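Alpha-fucosidase (Bifidobacterium bifidum, PDB 2EAB) probably releases alpha-1,2-linked L-fucose from glycans by hydrolysis, as the catalytic part of a longer family 95 glycoside hydrolase. Local coordinates at residues Arg46-Thr51 against Gly61-Gly65; Arg71-Asn75 against Ile400-Thr404; Asp159-Ser163 against Lys377-Tyr381. All coordinates share one frame; numbering follows the deposited sequence.

Contact 1 of 3, residues Arg46-Thr51 against Gly61-Gly65; sequences RWQQTT and GTVWG
Trp47, near the end of helix 42-50, turns the edge of its indole to Thr62 and Trp64 of the segment that ends strand 59-63. Helix 42-50 runs into edge strand 52-55, which pairs antiparallel with 59-63, so the contact folds a helix onto the border of the seven-stranded sheet in the N-terminal beta-sandwich domain. Followed outward, Trp47 begins with CB against the second indole, 3.6 Å from Trp64 CZ2. CG sits farther from that carbon, and CD1 lies between Trp64 CZ2 and Thr62 OG1, nearly equidistant from them. At the ring's polar corner NE1 donates to Thr62 OG1 over 2.8 Å in a nearly straight bond (164°), the acceptor lying close to the indole plane. Beyond it, CZ2 passes 4.1 Å from the methyl Thr62 CG2. The two indoles are inclined to each other, neither stacked nor edge-to-face, and Trp64 NE1 is turned to Thr73 OG1 on the next strand.

Thr51, where the chain leaves helical geometry, works both indoles at once. With chi1 at 64°, its OG1 bonds back to the carbonyl Trp47 O at 2.8 Å and stands above one face of the Trp47 ring, toward the rim, while CG2, anti to the carbonyl carbon, points at Trp64; the bond helps hold this rotation. On the same side of Trp64, but at its six-membered end, Arg46 CG approaches CZ3 obliquely. Thr51 CG2 sits 3.5 Å from the centroid of the Trp64 five-membered ring, 6° off its normal, a CH-pi contact squarely over the face.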
loop_
_atom_site.group_PDB
_atom_site.type_symbol
_atom_site.label_atom_id
_atom_site.label_comp_id
_atom_site.label_asym_id
_atom_site.label_seq_id
_atom_site.Cartn_x
_atom_site.Cartn_y
_atom_site.Cartn_z
ATOM N N ARG A 46 14.923 -18.217 -3.129
ATOM C CA ARG A 46 14.623 -18.378 -4.545
ATOM C C ARG A 46 13.187 -17.946 -4.835
ATOM O O ARG A 46 12.931 -17.246 -5.820
ATOM C CB ARG A 46 14.864 -19.818 -5.018
ATOM C CG ARG A 46 14.758 -19.997 -6.536
ATOM C CD ARG A 46 16.029 -19.570 -7.267
ATOM N NE ARG A 46 17.169 -20.439 -6.963
ATOM C CZ ARG A 46 18.420 -20.211 -7.360
ATOM N NH1 ARG A 46 18.717 -19.143 -8.094
ATOM N NH2 ARG A 46 19.379 -21.060 -7.022
ATOM N N TRP A 47 12.258 -18.355 -3.971
ATOM C CA TRP A 47 10.853 -17.974 -4.122
ATOM C C TRP A 47 10.697 -16.454 -4.298
ATOM O O TRP A 47 10.056 -15.983 -5.249
ATOM C CB TRP A 47 10.005 -18.457 -2.929
ATOM C CG TRP A 47 8.615 -17.886 -3.000
ATOM C CD1 TRP A 47 7.562 -18.384 -3.705
ATOM C CD2 TRP A 47 8.149 -16.672 -2.390
ATOM N NE1 TRP A 47 6.462 -17.568 -3.561
ATOM C CE2 TRP A 47 6.799 -16.506 -2.763
ATOM C CE3 TRP A 47 8.738 -15.720 -1.547
ATOM C CZ2 TRP A 47 6.032 -15.414 -2.338
ATOM C CZ3 TRP A 47 7.978 -14.632 -1.126
ATOM C CH2 TRP A 47 6.639 -14.493 -1.522
ATOM N N GLN A 48 11.279 -15.688 -3.380
ATOM C CA GLN A 48 11.021 -14.244 -3.350
ATOM C C GLN A 48 11.667 -13.494 -4.503
ATOM O O GLN A 48 11.198 -12.418 -4.876
ATOM C CB GLN A 48 11.449 -13.616 -2.019
ATOM C CG GLN A 48 12.948 -13.573 -1.799
ATOM C CD GLN A 48 13.345 -12.735 -0.607
ATOM O OE1 GLN A 48 12.561 -11.924 -0.103
ATOM N NE2 GLN A 48 14.580 -12.909 -0.159
ATOM N N GLN A 49 12.736 -14.053 -5.070
ATOM C CA GLN A 49 13.491 -13.348 -6.109
ATOM C C GLN A 49 13.075 -13.700 -7.531
ATOM O O GLN A 49 13.374 -12.948 -8.462
ATOM C CB GLN A 49 15.002 -13.563 -5.940
ATOM C CG GLN A 49 15.536 -13.095 -4.597
ATOM C CD GLN A 49 17.013 -12.735 -4.606
ATOM O OE1 GLN A 49 17.570 -12.328 -5.633
ATOM N NE2 GLN A 49 17.647 -12.853 -3.446
ATOM N N THR A 50 12.395 -14.829 -7.703
ATOM C CA THR A 50 12.257 -15.408 -9.045
ATOM C C THR A 50 10.851 -15.801 -9.502
ATOM O O THR A 50 10.637 -15.968 -10.701
ATOM C CB THR A 50 13.180 -16.645 -9.241
ATOM O OG1 THR A 50 12.683 -17.731 -8.459
ATOM C CG2 THR A 50 14.619 -16.354 -8.837
ATOM N N THR A 51 9.906 -15.970 -8.577
ATOM C CA THR A 51 8.581 -16.461 -8.951
ATOM C C THR A 51 7.645 -15.329 -9.375
ATOM O O THR A 51 7.875 -14.164 -9.054
ATOM C CB THR A 51 7.937 -17.301 -7.823
ATOM O OG1 THR A 51 7.707 -16.469 -6.679
ATOM C CG2 THR A 51 8.834 -18.482 -7.444
ATOM N N GLY A 61 -1.282 -16.965 -6.302
ATOM C CA GLY A 61 -0.247 -17.923 -6.635
ATOM C C GLY A 61 1.040 -17.222 -7.001
ATOM O O GLY A 61 1.033 -16.063 -7.423
ATOM N N THR A 62 2.148 -17.931 -6.823
ATOM C CA THR A 62 3.447 -17.507 -7.325
ATOM C C THR A 62 4.049 -18.684 -8.085
ATOM O O THR A 62 4.316 -19.744 -7.509
ATOM C CB THR A 62 4.389 -16.987 -6.208
ATOM O OG1 THR A 62 4.047 -17.588 -4.951
ATOM C CG2 THR A 62 4.294 -15.462 -6.083
ATOM N N VAL A 63 4.220 -18.486 -9.391
ATOM C CA VAL A 63 4.542 -19.558 -10.330
ATOM C C VAL A 63 6.045 -19.729 -10.482
ATOM O O VAL A 63 6.765 -18.762 -10.741
ATOM C CB VAL A 63 3.924 -19.270 -11.718
ATOM C CG1 VAL A 63 4.237 -20.392 -12.707
ATOM C CG2 VAL A 63 2.427 -19.076 -11.591
ATOM N N TRP A 64 6.507 -20.969 -10.334
ATOM C CA TRP A 64 7.924 -21.278 -10.501
ATOM C C TRP A 64 8.278 -21.621 -11.958
ATOM O O TRP A 64 9.337 -21.244 -12.448
ATOM C CB TRP A 64 8.336 -22.418 -9.563
ATOM C CG TRP A 64 8.254 -22.089 -8.088
ATOM C CD1 TRP A 64 7.122 -21.835 -7.358
ATOM C CD2 TRP A 64 9.348 -22.004 -7.166
ATOM N NE1 TRP A 64 7.447 -21.587 -6.046
ATOM C CE2 TRP A 64 8.805 -21.685 -5.898
ATOM C CE3 TRP A 64 10.736 -22.157 -7.287
ATOM C CZ2 TRP A 64 9.598 -21.527 -4.762
ATOM C CZ3 TRP A 64 11.526 -21.997 -6.153
ATOM C CH2 TRP A 64 10.953 -21.682 -4.908
ATOM N N GLY A 65 7.381 -22.328 -12.639
ATOM C CA GLY A 65 7.608 -22.723 -14.029
ATOM C C GLY A 65 8.641 -23.824 -14.189
ATOM O O GLY A 65 9.363 -23.865 -15.190
#

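Contact 2 of 3, residues Arg71-Asn75 against Ile400-Thr404; sequences RVTFN and IWSVT
Asn75 OD1, with the amide as modelled, takes a hydrogen bond from Ser402 OG, 3.0 Å long, along a lone-pair direction in the plane of the amide C=O. The bond ties strand 69-76 of the N-terminal beta-sandwich to a loop of the family 95 catalytic domain, which in this family is an (alpha/alpha)6 barrel. In the same model the other end of the amide, Asn75 ND2, donates to Ser402 O at 3.2 Å, in that carbonyl's plane, while the acceptor is tilted 19° from the amide plane. One asparagine would thus span both the side chain and the backbone of Ser402. Asn75 ND2 also lies 2.9 Å from Ser402 N, a close pair of donors and not a bond, so the assignment of amide oxygen and nitrogen is doubtful. Ile400 O approaches this group too, with Asn75 CG 2.9 Å away, but as modelled it is not hydrogen-bonded to the amide and is reached instead by Tyr136 OH.

Two residues back, Thr73 sends its branches different ways. With CG2 anti to the backbone N (OG1 chi1 -62°), the methyl faces the loop, 3.5 Å from Ser402 O and 4.1 Å from Val403 CG2, while OG1 turns to Asp141 and Trp64. Arg71 stretches fully extended past the same valine: NH2 comes obliquely to within 3.7 Å of Val403 CG2, and the guanidinium is held by Asp141 and Asp43, which probably fix its orientation. The Ile400 end of the segment lies by the calcium site to which Glu77 and Ser386 contribute. Here Trp401 NE1 bonds Phe54 O, and Ile400 CG1 sits centrally on one face of the Trp401 ring, 3.5 Å from its plane.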
loop_
_atom_site.group_PDB
_atom_site.type_symbol
_atom_site.label_atom_id
_atom_site.label_comp_id
_atom_site.label_asym_id
_atom_site.label_seq_id
_atom_site.Cartn_x
_atom_site.Cartn_y
_atom_site.Cartn_z
ATOM N N ARG A 71 5.537 -26.068 -9.609
ATOM C CA ARG A 71 5.152 -25.565 -8.302
ATOM C C ARG A 71 4.487 -24.204 -8.447
ATOM O O ARG A 71 5.005 -23.319 -9.138
ATOM C CB ARG A 71 6.391 -25.451 -7.413
ATOM C CG ARG A 71 6.117 -25.014 -5.987
ATOM C CD ARG A 71 7.408 -24.935 -5.207
ATOM N NE ARG A 71 7.184 -24.404 -3.864
ATOM C CZ ARG A 71 8.132 -24.223 -2.948
ATOM N NH1 ARG A 71 9.402 -24.522 -3.207
ATOM N NH2 ARG A 71 7.808 -23.732 -1.758
ATOM N N VAL A 72 3.332 -24.061 -7.803
ATOM C CA VAL A 72 2.684 -22.767 -7.624
ATOM C C VAL A 72 2.481 -22.568 -6.128
ATOM O O VAL A 72 1.663 -23.243 -5.505
ATOM C CB VAL A 72 1.331 -22.680 -8.365
ATOM C CG1 VAL A 72 0.693 -21.307 -8.166
ATOM C CG2 VAL A 72 1.507 -22.991 -9.848
ATOM N N THR A 73 3.254 -21.659 -5.549
ATOM C CA THR A 73 3.125 -21.346 -4.133
ATOM C C THR A 73 1.778 -20.653 -3.921
ATOM O O THR A 73 1.397 -19.782 -4.710
ATOM C CB THR A 73 4.330 -20.517 -3.665
ATOM O OG1 THR A 73 5.522 -21.301 -3.831
ATOM C CG2 THR A 73 4.197 -20.103 -2.208
ATOM N N PHE A 74 1.055 -21.059 -2.882
ATOM C CA PHE A 74 -0.355 -20.710 -2.738
ATOM C C PHE A 74 -0.647 -19.922 -1.469
ATOM O O PHE A 74 -0.110 -20.234 -0.398
ATOM C CB PHE A 74 -1.210 -21.985 -2.775
ATOM C CG PHE A 74 -2.687 -21.722 -2.828
ATOM C CD1 PHE A 74 -3.319 -21.467 -4.040
ATOM C CD2 PHE A 74 -3.444 -21.707 -1.662
ATOM C CE1 PHE A 74 -4.687 -21.215 -4.089
ATOM C CE2 PHE A 74 -4.811 -21.449 -1.704
ATOM C CZ PHE A 74 -5.432 -21.201 -2.924
ATOM N N ASN A 75 -1.517 -18.918 -1.607
ATOM C CA ASN A 75 -1.947 -18.067 -0.504
ATOM C C ASN A 75 -3.444 -17.821 -0.525
ATOM O O ASN A 75 -4.069 -17.760 -1.593
ATOM C CB ASN A 75 -1.283 -16.690 -0.596
ATOM C CG ASN A 75 0.151 -16.689 -0.124
ATOM O OD1 ASN A 75 0.426 -16.687 1.082
ATOM N ND2 ASN A 75 1.071 -16.660 -1.061
ATOM N N ILE A 400 -0.461 -10.257 -0.948
ATOM C CA ILE A 400 -1.028 -11.515 -0.468
ATOM C C ILE A 400 -0.059 -12.693 -0.644
ATOM O O ILE A 400 -0.427 -13.832 -0.347
ATOM C CB ILE A 400 -2.380 -11.892 -1.171
ATOM C CG1 ILE A 400 -2.221 -11.998 -2.698
ATOM C CG2 ILE A 400 -3.502 -10.956 -0.750
ATOM C CD1 ILE A 400 -3.418 -12.615 -3.394
ATOM N N TRP A 401 1.161 -12.430 -1.115
ATOM C CA TRP A 401 2.061 -13.499 -1.571
ATOM C C TRP A 401 3.164 -13.786 -0.564
ATOM O O TRP A 401 3.914 -12.891 -0.203
ATOM C CB TRP A 401 2.664 -13.145 -2.941
ATOM C CG TRP A 401 1.607 -12.933 -3.983
ATOM C CD1 TRP A 401 0.937 -13.905 -4.661
ATOM C CD2 TRP A 401 1.074 -11.682 -4.439
ATOM N NE1 TRP A 401 0.026 -13.343 -5.527
ATOM C CE2 TRP A 401 0.081 -11.979 -5.403
ATOM C CE3 TRP A 401 1.333 -10.340 -4.124
ATOM C CZ2 TRP A 401 -0.640 -10.983 -6.071
ATOM C CZ3 TRP A 401 0.612 -9.353 -4.784
ATOM C CH2 TRP A 401 -0.367 -9.681 -5.742
ATOM N N SER A 402 3.272 -15.039 -0.128
ATOM C CA SER A 402 4.317 -15.435 0.816
ATOM C C SER A 402 4.616 -16.916 0.681
ATOM O O SER A 402 3.767 -17.683 0.241
ATOM C CB SER A 402 3.901 -15.135 2.249
ATOM O OG SER A 402 2.859 -16.007 2.638
ATOM N N VAL A 403 5.824 -17.292 1.087
ATOM C CA VAL A 403 6.248 -18.689 1.110
ATOM C C VAL A 403 6.532 -19.177 2.534
ATOM O O VAL A 403 6.521 -20.379 2.794
ATOM C CB VAL A 403 7.490 -18.919 0.199
ATOM C CG1 VAL A 403 8.754 -18.348 0.823
ATOM C CG2 VAL A 403 7.664 -20.399 -0.131
ATOM N N THR A 404 6.777 -18.241 3.441
ATOM C CA THR A 404 7.130 -18.558 4.821
ATOM C C THR A 404 5.882 -18.686 5.691
ATOM O O THR A 404 4.864 -18.035 5.432
ATOM C CB THR A 404 8.049 -17.475 5.399
ATOM O OG1 THR A 404 7.434 -16.195 5.218
ATOM C CG2 THR A 404 9.401 -17.479 4.689
#

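Contact 3 of 3, residues Asp159-Ser163 against Lys377-Tyr381; sequences DLNLS and KYGRY
Leu162 and Leu160 meet two tyrosines a helical turn apart, Tyr378 and Tyr381, and the rotamers decide which methyl touches which ring. In Leu162 the first torsion (chi1 -54°) carries CG opposite the carbonyl carbon and brings the forked end toward helix 365-386. There CD2 settles over one face of Tyr381, 3.8 Å from the centroid and 17° off the normal, a CH-pi contact displaced toward the CG side of the ring, where Tyr381 CG is 3.6 Å away. The same methyl reaches Tyr378 CD1 at 3.8 Å, obliquely, and so lies in the groove between the rings. Its twin, Leu162 CD1, turns along the helix to Lys377 CB at 4.3 Å; the rest of that lysine runs on to a salt bridge with Asp18.

Leu160 comes from the opposite direction to Tyr381 and works at the phenol end. Its CD2 sits 3.8 Å from Tyr381 CE2 and touches the edge of Tyr378 near the ring plane at CE1, while CD1 lies 3.4 Å from Tyr381 OH. That hydroxyl is not left without a partner, since it bonds Pro53 O on strand 52-55. Tyr378 is turned unusually, with chi2 only 35°, which swings the CD1-CE1 side of its ring toward the two leucines; Tyr381 has the more common perpendicular ring.

The contact is carried by van der Waals packing of leucine methyls, mostly on tyrosine rings, and the leucines pack as well on Leu20, Leu52, Pro53 and Tyr331. This is a domain interface of the family 95 architecture, in which the end of a strand of the nine-stranded sheet in the N-terminal beta-sandwich abuts a long helix in the catalytic region, probably part of its (alpha/alpha)6 barrel.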
loop_
_atom_site.group_PDB
_atom_site.type_symbol
_atom_site.label_atom_id
_atom_site.label_comp_id
_atom_site.label_asym_id
_atom_site.label_seq_id
_atom_site.Cartn_x
_atom_site.Cartn_y
_atom_site.Cartn_z
ATOM N N ASP A 159 6.332 -16.510 -18.500
ATOM C CA ASP A 159 6.005 -15.096 -18.492
ATOM C C ASP A 159 4.863 -14.769 -17.549
ATOM O O ASP A 159 4.117 -15.647 -17.097
ATOM C CB ASP A 159 5.697 -14.592 -19.914
ATOM C CG ASP A 159 4.377 -15.109 -20.448
ATOM O OD1 ASP A 159 3.320 -14.756 -19.880
ATOM O OD2 ASP A 159 4.396 -15.856 -21.444
ATOM N N LEU A 160 4.754 -13.481 -17.252
ATOM C CA LEU A 160 3.607 -12.925 -16.568
ATOM C C LEU A 160 3.058 -11.834 -17.462
ATOM O O LEU A 160 3.731 -10.839 -17.728
ATOM C CB LEU A 160 3.997 -12.367 -15.198
ATOM C CG LEU A 160 2.852 -11.874 -14.305
ATOM C CD1 LEU A 160 1.913 -13.011 -13.920
ATOM C CD2 LEU A 160 3.403 -11.199 -13.058
ATOM N N ASN A 161 1.846 -12.060 -17.952
ATOM C CA ASN A 161 1.173 -11.104 -18.806
ATOM C C ASN A 161 0.384 -10.149 -17.921
ATOM O O ASN A 161 -0.704 -10.482 -17.445
ATOM C CB ASN A 161 0.255 -11.828 -19.794
ATOM C CG ASN A 161 -0.325 -10.899 -20.840
ATOM O OD1 ASN A 161 -0.503 -9.704 -20.606
ATOM N ND2 ASN A 161 -0.630 -11.454 -22.010
ATOM N N LEU A 162 0.948 -8.964 -17.704
ATOM C CA LEU A 162 0.334 -7.977 -16.822
ATOM C C LEU A 162 -0.971 -7.451 -17.401
ATOM O O LEU A 162 -1.867 -7.055 -16.662
ATOM C CB LEU A 162 1.283 -6.803 -16.554
ATOM C CG LEU A 162 2.688 -7.075 -16.016
ATOM C CD1 LEU A 162 3.383 -5.750 -15.741
ATOM C CD2 LEU A 162 2.656 -7.936 -14.758
ATOM N N SER A 163 -1.067 -7.448 -18.730
ATOM C CA SER A 163 -2.240 -6.916 -19.424
ATOM C C SER A 163 -3.463 -7.820 -19.307
ATOM O O SER A 163 -4.596 -7.340 -19.207
ATOM C CB SER A 163 -1.919 -6.676 -20.899
ATOM O OG SER A 163 -0.812 -5.805 -21.037
ATOM N N LYS A 377 4.156 -0.183 -14.095
ATOM C CA LYS A 377 2.950 -0.933 -14.418
ATOM C C LYS A 377 2.717 -2.074 -13.434
ATOM O O LYS A 377 1.577 -2.416 -13.125
ATOM C CB LYS A 377 3.044 -1.482 -15.838
ATOM C CG LYS A 377 2.909 -0.411 -16.905
ATOM C CD LYS A 377 3.341 -0.931 -18.263
ATOM C CE LYS A 377 3.072 0.112 -19.327
ATOM N NZ LYS A 377 3.420 -0.377 -20.688
ATOM N N TYR A 378 3.812 -2.657 -12.948
ATOM C CA TYR A 378 3.751 -3.769 -12.001
ATOM C C TYR A 378 3.080 -3.351 -10.700
ATOM O O TYR A 378 2.355 -4.143 -10.104
ATOM C CB TYR A 378 5.157 -4.269 -11.698
ATOM C CG TYR A 378 5.322 -5.706 -11.228
ATOM C CD1 TYR A 378 4.513 -6.747 -11.698
ATOM C CD2 TYR A 378 6.360 -6.023 -10.363
ATOM C CE1 TYR A 378 4.736 -8.072 -11.278
ATOM C CE2 TYR A 378 6.592 -7.324 -9.949
ATOM C CZ TYR A 378 5.786 -8.340 -10.412
ATOM O OH TYR A 378 6.045 -9.631 -10.013
ATOM N N GLY A 379 3.320 -2.118 -10.257
ATOM C CA GLY A 379 2.689 -1.614 -9.044
ATOM C C GLY A 379 1.182 -1.565 -9.185
ATOM O O GLY A 379 0.454 -1.816 -8.228
ATOM N N ARG A 380 0.712 -1.231 -10.382
ATOM C CA ARG A 380 -0.716 -1.256 -10.657
ATOM C C ARG A 380 -1.213 -2.700 -10.683
ATOM O O ARG A 380 -2.192 -3.034 -10.021
ATOM C CB ARG A 380 -1.035 -0.525 -11.965
ATOM C CG ARG A 380 -0.691 0.962 -11.920
ATOM C CD ARG A 380 -1.211 1.735 -13.122
ATOM N NE ARG A 380 -2.663 1.869 -13.111
ATOM C CZ ARG A 380 -3.495 1.138 -13.848
ATOM N NH1 ARG A 380 -3.033 0.201 -14.672
ATOM N NH2 ARG A 380 -4.796 1.355 -13.771
ATOM N N TYR A 381 -0.517 -3.551 -11.434
ATOM C CA TYR A 381 -0.831 -4.974 -11.503
ATOM C C TYR A 381 -0.958 -5.605 -10.111
ATOM O O TYR A 381 -1.912 -6.334 -9.835
ATOM C CB TYR A 381 0.241 -5.705 -12.327
ATOM C CG TYR A 381 0.084 -7.200 -12.283
ATOM C CD1 TYR A 381 -0.774 -7.852 -13.159
ATOM C CD2 TYR A 381 0.766 -7.963 -11.333
ATOM C CE1 TYR A 381 -0.938 -9.230 -13.103
ATOM C CE2 TYR A 381 0.606 -9.337 -11.265
ATOM C CZ TYR A 381 -0.246 -9.963 -12.153
ATOM O OH TYR A 381 -0.409 -11.323 -12.084
#

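How the contacts relate
All three contacts are buried, but they join different things. Contact 1 stays within the N-terminal domain, whereas contacts 2 and 3 bind that domain to the catalytic region. Contacts 1 and 2 adjoin, their centres about 8 Å apart, on neighbouring strands 59-63 and 69-76: Thr62 N probably bonds Thr73 O at 2.9 Å, and Trp47 CH2 packs on Ser402 CA of the catalytic loop. Contact 3 lies about 15 Å from contact 1 and about 18 Å from contact 2, centre to centre, on the other sheet. Chemistry follows place: indole and threonine in contact 1, amide bonding near calcium in contact 2, mainly apolar leucine-tyrosine packing in contact 3.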